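Local coordinates for DNA polymerase III, beta subunit (Thermotoga maritima, PDB 1VPK), which probably forms a ring-shaped head-to-tail homodimer around DNA that tethers DNA polymerases and other proteins to it and makes them processive, at residues 203-216 against 234-248. Residues are numbered along the deposited sequence; the frame is centred on the assembly and turned at random. Where two conformers were deposited one is given.
Sequences FLLSLKSMKEVQNV and VSLSTNDVETVMRVV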
loop_
_atom_site.group_PDB
_atom_site.type_symbol
_atom_site.label_atom_id
_atom_site.label_comp_id
_atom_site.label_asym_id
_atom_site.label_seq_id
_atom_site.Cartn_x
_atom_site.Cartn_y
_atom_site.Cartn_z
ATOM N N PHE A 203 -11.362 -15.182 -30.360
ATOM C CA PHE A 203 -10.689 -16.112 -29.477
ATOM C C PHE A 203 -10.703 -15.565 -28.034
ATOM O O PHE A 203 -10.801 -14.364 -27.806
ATOM C CB PHE A 203 -9.251 -16.340 -29.942
ATOM C CG PHE A 203 -8.464 -15.067 -30.216
ATOM C CD1 PHE A 203 -7.786 -14.407 -29.179
ATOM C CD2 PHE A 203 -8.381 -14.557 -31.525
ATOM C CE1 PHE A 203 -7.066 -13.251 -29.424
ATOM C CE2 PHE A 203 -7.644 -13.409 -31.790
ATOM C CZ PHE A 203 -7.000 -12.743 -30.753
ATOM N N LEU A 204 -10.570 -16.470 -27.073
ATOM C CA LEU A 204 -10.462 -16.110 -25.668
ATOM C C LEU A 204 -9.013 -16.328 -25.209
ATOM O O LEU A 204 -8.444 -17.387 -25.427
ATOM C CB LEU A 204 -11.401 -16.988 -24.868
ATOM C CG LEU A 204 -11.478 -16.801 -23.354
ATOM C CD1 LEU A 204 -11.941 -15.457 -22.934
ATOM C CD2 LEU A 204 -12.354 -17.889 -22.748
ATOM N N LEU A 205 -8.408 -15.300 -24.636
ATOM C CA LEU A 205 -7.127 -15.462 -23.962
ATOM C C LEU A 205 -7.364 -15.362 -22.457
ATOM O O LEU A 205 -8.201 -14.548 -21.989
ATOM C CB LEU A 205 -6.126 -14.403 -24.434
ATOM C CG LEU A 205 -5.726 -14.400 -25.926
ATOM C CD1 LEU A 205 -4.795 -13.243 -26.189
ATOM C CD2 LEU A 205 -5.104 -15.743 -26.399
ATOM N N SER A 206 -6.646 -16.193 -21.710
ATOM C CA SER A 206 -6.768 -16.298 -20.246
ATOM C C SER A 206 -6.357 -14.993 -19.589
ATOM O O SER A 206 -5.634 -14.173 -20.188
ATOM C CB SER A 206 -5.906 -17.447 -19.672
ATOM O OG SER A 206 -4.508 -17.084 -19.578
ATOM N N LEU A 207 -6.793 -14.800 -18.347
ATOM C CA LEU A 207 -6.426 -13.604 -17.626
ATOM C C LEU A 207 -4.916 -13.538 -17.414
ATOM O O LEU A 207 -4.325 -12.469 -17.596
ATOM C CB LEU A 207 -7.166 -13.539 -16.296
ATOM C CG LEU A 207 -6.949 -12.295 -15.424
ATOM C CD1 LEU A 207 -7.190 -11.015 -16.191
ATOM C CD2 LEU A 207 -7.863 -12.408 -14.253
ATOM N N LYS A 208 -4.291 -14.675 -17.090
ATOM C CA LYS A 208 -2.837 -14.723 -16.946
ATOM C C LYS A 208 -2.113 -14.320 -18.260
ATOM O O LYS A 208 -1.155 -13.558 -18.227
ATOM C CB LYS A 208 -2.348 -16.073 -16.413
ATOM C CG LYS A 208 -0.810 -16.087 -16.289
ATOM C CD LYS A 208 -0.226 -16.598 -15.017
ATOM C CE LYS A 208 1.315 -16.706 -15.141
ATOM N NZ LYS A 208 1.795 -17.996 -14.712
ATOM N N SER A 209 -2.619 -14.774 -19.404
ATOM C CA SER A 209 -2.043 -14.424 -20.688
ATOM C C SER A 209 -2.169 -12.922 -20.934
ATOM O O SER A 209 -1.226 -12.275 -21.354
ATOM C CB SER A 209 -2.704 -15.199 -21.822
ATOM O OG SER A 209 -2.296 -16.547 -21.856
ATOM N N MET A 210 -3.332 -12.382 -20.604
ATOM C CA MET A 210 -3.641 -10.964 -20.768
ATOM C C MET A 210 -2.849 -9.994 -19.927
ATOM O O MET A 210 -2.533 -8.899 -20.394
ATOM C CB MET A 210 -5.151 -10.757 -20.567
ATOM C CG MET A 210 -5.964 -11.355 -21.706
ATOM S SD MET A 210 -5.575 -10.674 -23.323
ATOM C CE MET A 210 -5.991 -8.917 -23.191
ATOM N N LYS A 211 -2.493 -10.415 -18.712
ATOM C CA LYS A 211 -1.581 -9.674 -17.862
ATOM C C LYS A 211 -0.151 -9.624 -18.437
ATOM O O LYS A 211 0.587 -8.628 -18.274
ATOM C CB LYS A 211 -1.605 -10.273 -16.456
ATOM C CG LYS A 211 -2.957 -9.973 -15.740
ATOM C CD LYS A 211 -2.970 -10.461 -14.290
ATOM C CE LYS A 211 -4.380 -10.397 -13.556
ATOM N NZ LYS A 211 -4.454 -11.526 -12.501
ATOM N N GLU A 212 0.234 -10.673 -19.148
ATOM C CA GLU A 212 1.502 -10.633 -19.846
ATOM C C GLU A 212 1.363 -9.689 -21.049
ATOM O O GLU A 212 2.272 -8.935 -21.323
ATOM C CB GLU A 212 1.991 -12.044 -20.239
ATOM C CG GLU A 212 3.254 -12.054 -21.083
ATOM C CD GLU A 212 4.461 -11.309 -20.500
ATOM O OE1 GLU A 212 4.572 -11.005 -19.285
ATOM O OE2 GLU A 212 5.387 -11.079 -21.285
ATOM N N VAL A 213 0.231 -9.712 -21.741
ATOM C CA VAL A 213 0.012 -8.793 -22.875
ATOM C C VAL A 213 0.208 -7.353 -22.399
ATOM O O VAL A 213 0.990 -6.589 -23.004
ATOM C CB VAL A 213 -1.383 -9.008 -23.529
ATOM C CG1 VAL A 213 -1.734 -7.893 -24.491
ATOM C CG2 VAL A 213 -1.388 -10.330 -24.289
ATOM N N GLN A 214 -0.432 -7.031 -21.270
ATOM C CA GLN A 214 -0.376 -5.710 -20.691
ATOM C C GLN A 214 1.074 -5.366 -20.314
ATOM O O GLN A 214 1.541 -4.231 -20.486
ATOM C CB GLN A 214 -1.193 -5.661 -19.418
ATOM C CG GLN A 214 -2.628 -5.349 -19.540
ATOM C CD GLN A 214 -3.163 -4.872 -18.191
ATOM O OE1 GLN A 214 -3.102 -5.609 -17.191
ATOM N NE2 GLN A 214 -3.636 -3.635 -18.147
ATOM N N ASN A 215 1.774 -6.346 -19.760
ATOM C CA ASN A 215 3.160 -6.170 -19.330
ATOM C C ASN A 215 4.045 -5.813 -20.527
ATOM O O ASN A 215 4.901 -4.917 -20.470
ATOM C CB ASN A 215 3.645 -7.475 -18.684
ATOM C CG ASN A 215 4.989 -7.343 -18.063
ATOM O OD1 ASN A 215 5.239 -6.415 -17.298
ATOM N ND2 ASN A 215 5.869 -8.286 -18.360
ATOM N N VAL A 216 3.824 -6.532 -21.616
ATOM C CA VAL A 216 4.535 -6.281 -22.875
ATOM C C VAL A 216 4.304 -4.825 -23.375
ATOM O O VAL A 216 5.267 -4.047 -23.602
ATOM C CB VAL A 216 4.096 -7.310 -23.967
ATOM C CG1 VAL A 216 4.626 -6.919 -25.327
ATOM C CG2 VAL A 216 4.632 -8.655 -23.621
ATOM N N VAL A 234 -2.087 -17.507 -30.318
ATOM C CA VAL A 234 -1.953 -16.109 -30.700
ATOM C C VAL A 234 -0.518 -15.677 -30.308
ATOM O O VAL A 234 -0.102 -15.849 -29.142
ATOM C CB VAL A 234 -2.968 -15.257 -29.938
ATOM C CG1 VAL A 234 -2.811 -13.734 -30.240
ATOM C CG2 VAL A 234 -4.377 -15.705 -30.268
ATOM N N SER A 235 0.210 -15.128 -31.281
ATOM C CA SER A 235 1.481 -14.483 -31.062
ATOM C C SER A 235 1.229 -12.996 -31.027
ATOM O O SER A 235 0.506 -12.470 -31.870
ATOM C CB SER A 235 2.480 -14.798 -32.183
ATOM O OG SER A 235 2.979 -16.138 -32.090
ATOM N N LEU A 236 1.838 -12.339 -30.053
ATOM C CA LEU A 236 1.932 -10.907 -29.966
ATOM C C LEU A 236 3.426 -10.587 -30.011
ATOM O O LEU A 236 4.179 -11.000 -29.117
ATOM C CB LEU A 236 1.339 -10.440 -28.647
ATOM C CG LEU A 236 1.052 -8.955 -28.485
ATOM C CD1 LEU A 236 -0.460 -8.726 -28.584
ATOM C CD2 LEU A 236 1.539 -8.470 -27.154
ATOM N N SER A 237 3.846 -9.881 -31.053
ATOM C CA SER A 237 5.264 -9.686 -31.364
ATOM C C SER A 237 5.609 -8.201 -31.407
ATOM O O SER A 237 4.857 -7.388 -31.996
ATOM C CB SER A 237 5.565 -10.238 -32.773
ATOM O OG SER A 237 5.415 -11.645 -32.813
ATOM N N THR A 238 6.751 -7.868 -30.812
ATOM C CA THR A 238 7.456 -6.626 -31.080
ATOM C C THR A 238 8.755 -6.998 -31.819
ATOM O O THR A 238 8.964 -8.151 -32.191
ATOM C CB THR A 238 7.784 -5.844 -29.784
ATOM O OG1 THR A 238 8.833 -6.506 -29.058
ATOM C CG2 THR A 238 6.547 -5.732 -28.887
ATOM N N ASN A 239 9.584 -5.987 -32.073
ATOM C CA ASN A 239 10.924 -6.114 -32.639
ATOM C C ASN A 239 11.747 -7.249 -31.996
ATOM O O ASN A 239 12.282 -8.113 -32.705
ATOM C CB ASN A 239 11.620 -4.761 -32.367
ATOM C CG ASN A 239 12.856 -4.544 -33.175
ATOM O OD1 ASN A 239 12.871 -4.749 -34.397
ATOM N ND2 ASN A 239 13.906 -4.048 -32.509
ATOM N N ASP A 240 11.762 -7.265 -30.659
ATOM C CA ASP A 240 12.728 -8.024 -29.834
ATOM C C ASP A 240 12.079 -9.119 -28.981
ATOM O O ASP A 240 12.799 -9.892 -28.349
ATOM C CB ASP A 240 13.362 -7.086 -28.802
ATOM C CG ASP A 240 14.378 -6.182 -29.346
ATOM O OD1 ASP A 240 14.843 -6.352 -30.499
ATOM O OD2 ASP A 240 14.724 -5.252 -28.583
ATOM N N VAL A 241 10.746 -9.151 -28.938
ATOM C CA VAL A 241 9.980 -9.962 -28.004
ATOM C C VAL A 241 8.855 -10.704 -28.709
ATOM O O VAL A 241 7.948 -10.101 -29.294
ATOM C CB VAL A 241 9.432 -9.125 -26.789
ATOM C CG1 VAL A 241 8.819 -10.046 -25.719
ATOM C CG2 VAL A 241 10.546 -8.346 -26.151
ATOM N N GLU A 242 8.925 -12.038 -28.659
ATOM C CA GLU A 242 7.831 -12.896 -29.128
ATOM C C GLU A 242 7.086 -13.459 -27.947
ATOM O O GLU A 242 7.661 -14.158 -27.091
ATOM C CB GLU A 242 8.353 -14.045 -29.961
ATOM C CG GLU A 242 8.925 -13.604 -31.295
ATOM C CD GLU A 242 7.845 -13.253 -32.337
ATOM O OE1 GLU A 242 6.725 -13.849 -32.317
ATOM O OE2 GLU A 242 8.146 -12.387 -33.191
ATOM N N THR A 243 5.788 -13.160 -27.903
ATOM C CA THR A 243 4.906 -13.725 -26.908
ATOM C C THR A 243 3.880 -14.589 -27.622
ATOM O O THR A 243 3.260 -14.127 -28.557
ATOM C CB THR A 243 4.218 -12.606 -26.097
ATOM O OG1 THR A 243 5.224 -11.834 -25.416
ATOM C CG2 THR A 243 3.264 -13.164 -25.074
ATOM N N VAL A 244 3.689 -15.824 -27.148
ATOM C CA VAL A 244 2.756 -16.757 -27.747
ATOM C C VAL A 244 1.888 -17.312 -26.654
ATOM O O VAL A 244 2.363 -17.654 -25.560
ATOM C CB VAL A 244 3.434 -17.889 -28.577
ATOM C CG1 VAL A 244 4.257 -18.845 -27.669
ATOM C CG2 VAL A 244 2.397 -18.675 -29.341
ATOM N N MET A 245 0.596 -17.346 -26.916
ATOM C CA MET A 245 -0.373 -17.759 -25.905
ATOM C C MET A 245 -1.313 -18.770 -26.489
ATOM O O MET A 245 -1.868 -18.528 -27.563
ATOM C CB MET A 245 -1.171 -16.553 -25.457
ATOM C CG MET A 245 -0.380 -15.565 -24.714
ATOM S SD MET A 245 -0.927 -13.861 -24.857
ATOM C CE MET A 245 -0.677 -13.529 -26.625
ATOM N N ARG A 246 -1.532 -19.889 -25.800
ATOM C CA ARG A 246 -2.576 -20.836 -26.235
ATOM C C ARG A 246 -3.923 -20.285 -25.889
ATOM O O ARG A 246 -4.162 -19.833 -24.782
ATOM C CB ARG A 246 -2.438 -22.225 -25.612
ATOM C CG ARG A 246 -1.119 -22.954 -26.035
ATOM C CD ARG A 246 -0.866 -24.235 -25.211
ATOM N NE ARG A 246 -2.011 -25.165 -25.221
ATOM C CZ ARG A 246 -2.241 -26.080 -26.168
ATOM N NH1 ARG A 246 -1.427 -26.198 -27.217
ATOM N NH2 ARG A 246 -3.294 -26.886 -26.074
ATOM N N VAL A 247 -4.822 -20.384 -26.855
ATOM C CA VAL A 247 -6.170 -19.849 -26.767
ATOM C C VAL A 247 -7.001 -20.628 -25.735
ATOM O O VAL A 247 -6.738 -21.789 -25.531
ATOM C CB VAL A 247 -6.708 -19.897 -28.231
ATOM C CG1 VAL A 247 -8.037 -20.540 -28.382
ATOM C CG2 VAL A 247 -6.516 -18.550 -28.844
ATOM N N VAL A 248 -7.942 -20.017 -25.033
ATOM C CA VAL A 248 -8.695 -20.821 -24.076
ATOM C C VAL A 248 -9.685 -21.788 -24.781
ATOM O O VAL A 248 -10.444 -21.391 -25.651
ATOM C CB VAL A 248 -9.402 -19.974 -23.040
ATOM C CG1 VAL A 248 -10.138 -20.860 -22.052
ATOM C CG2 VAL A 248 -8.382 -19.086 -22.311
HETATM O O HOH W 1 -10.837 -19.317 -27.476
HETATM O O HOH W 2 -4.481 -17.896 -22.969
#
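M245 lays its thioether across the helix 207-216: CG lies against the CB and OG of S209, and SD reaches V213 CG2 at 3.6 Å. The bend at its last torsion (chi3 -64°) brings CE into contact with both that methyl and L205 CD1; a flexible, polarisable chain can follow helix and strand surfaces alike. One turn further on, V216 spreads its two methyls, CG1 alongside L236 CD2 (3.9 Å) and CG2 against T243 OG1. Beta-branched V216 is compact enough for close packing: helix 207-216 and strand 241-246 run nearly antiparallel (164°), their axes approaching to 9.3 Å. At the other end, V234 sets CG2 over one face of the F203 ring, 3.8 Å from its centroid, a CH-pi contact, while L205 CD2 also touches that methyl.

V247 and V248 run beside strand 203-206, joined to it by one direct backbone bond, the almost straight V248 N to L204 O (2.7 Å, 178°); V248 also packs CB and CG1 on L204 CD2, and one water links L204 N with V248 O. A second water accepts from S206 N, donates to R246 O and bonds S209 OG. S206 suits the N-cap: its OG accepts from S209 N (3.0 Å) and also meets E62, whereas S209 OG has a further partner in T63.

Helix and hairpin 234-246 belong to the central clamp domain, L236 touching strand 224-229 and strand 203-206 pairing with strand 168-174, where F203 stacks on W171; strand 241-246 pairs with strand 63-68 of the N-terminal domain, so one antiparallel sheet spans both domains.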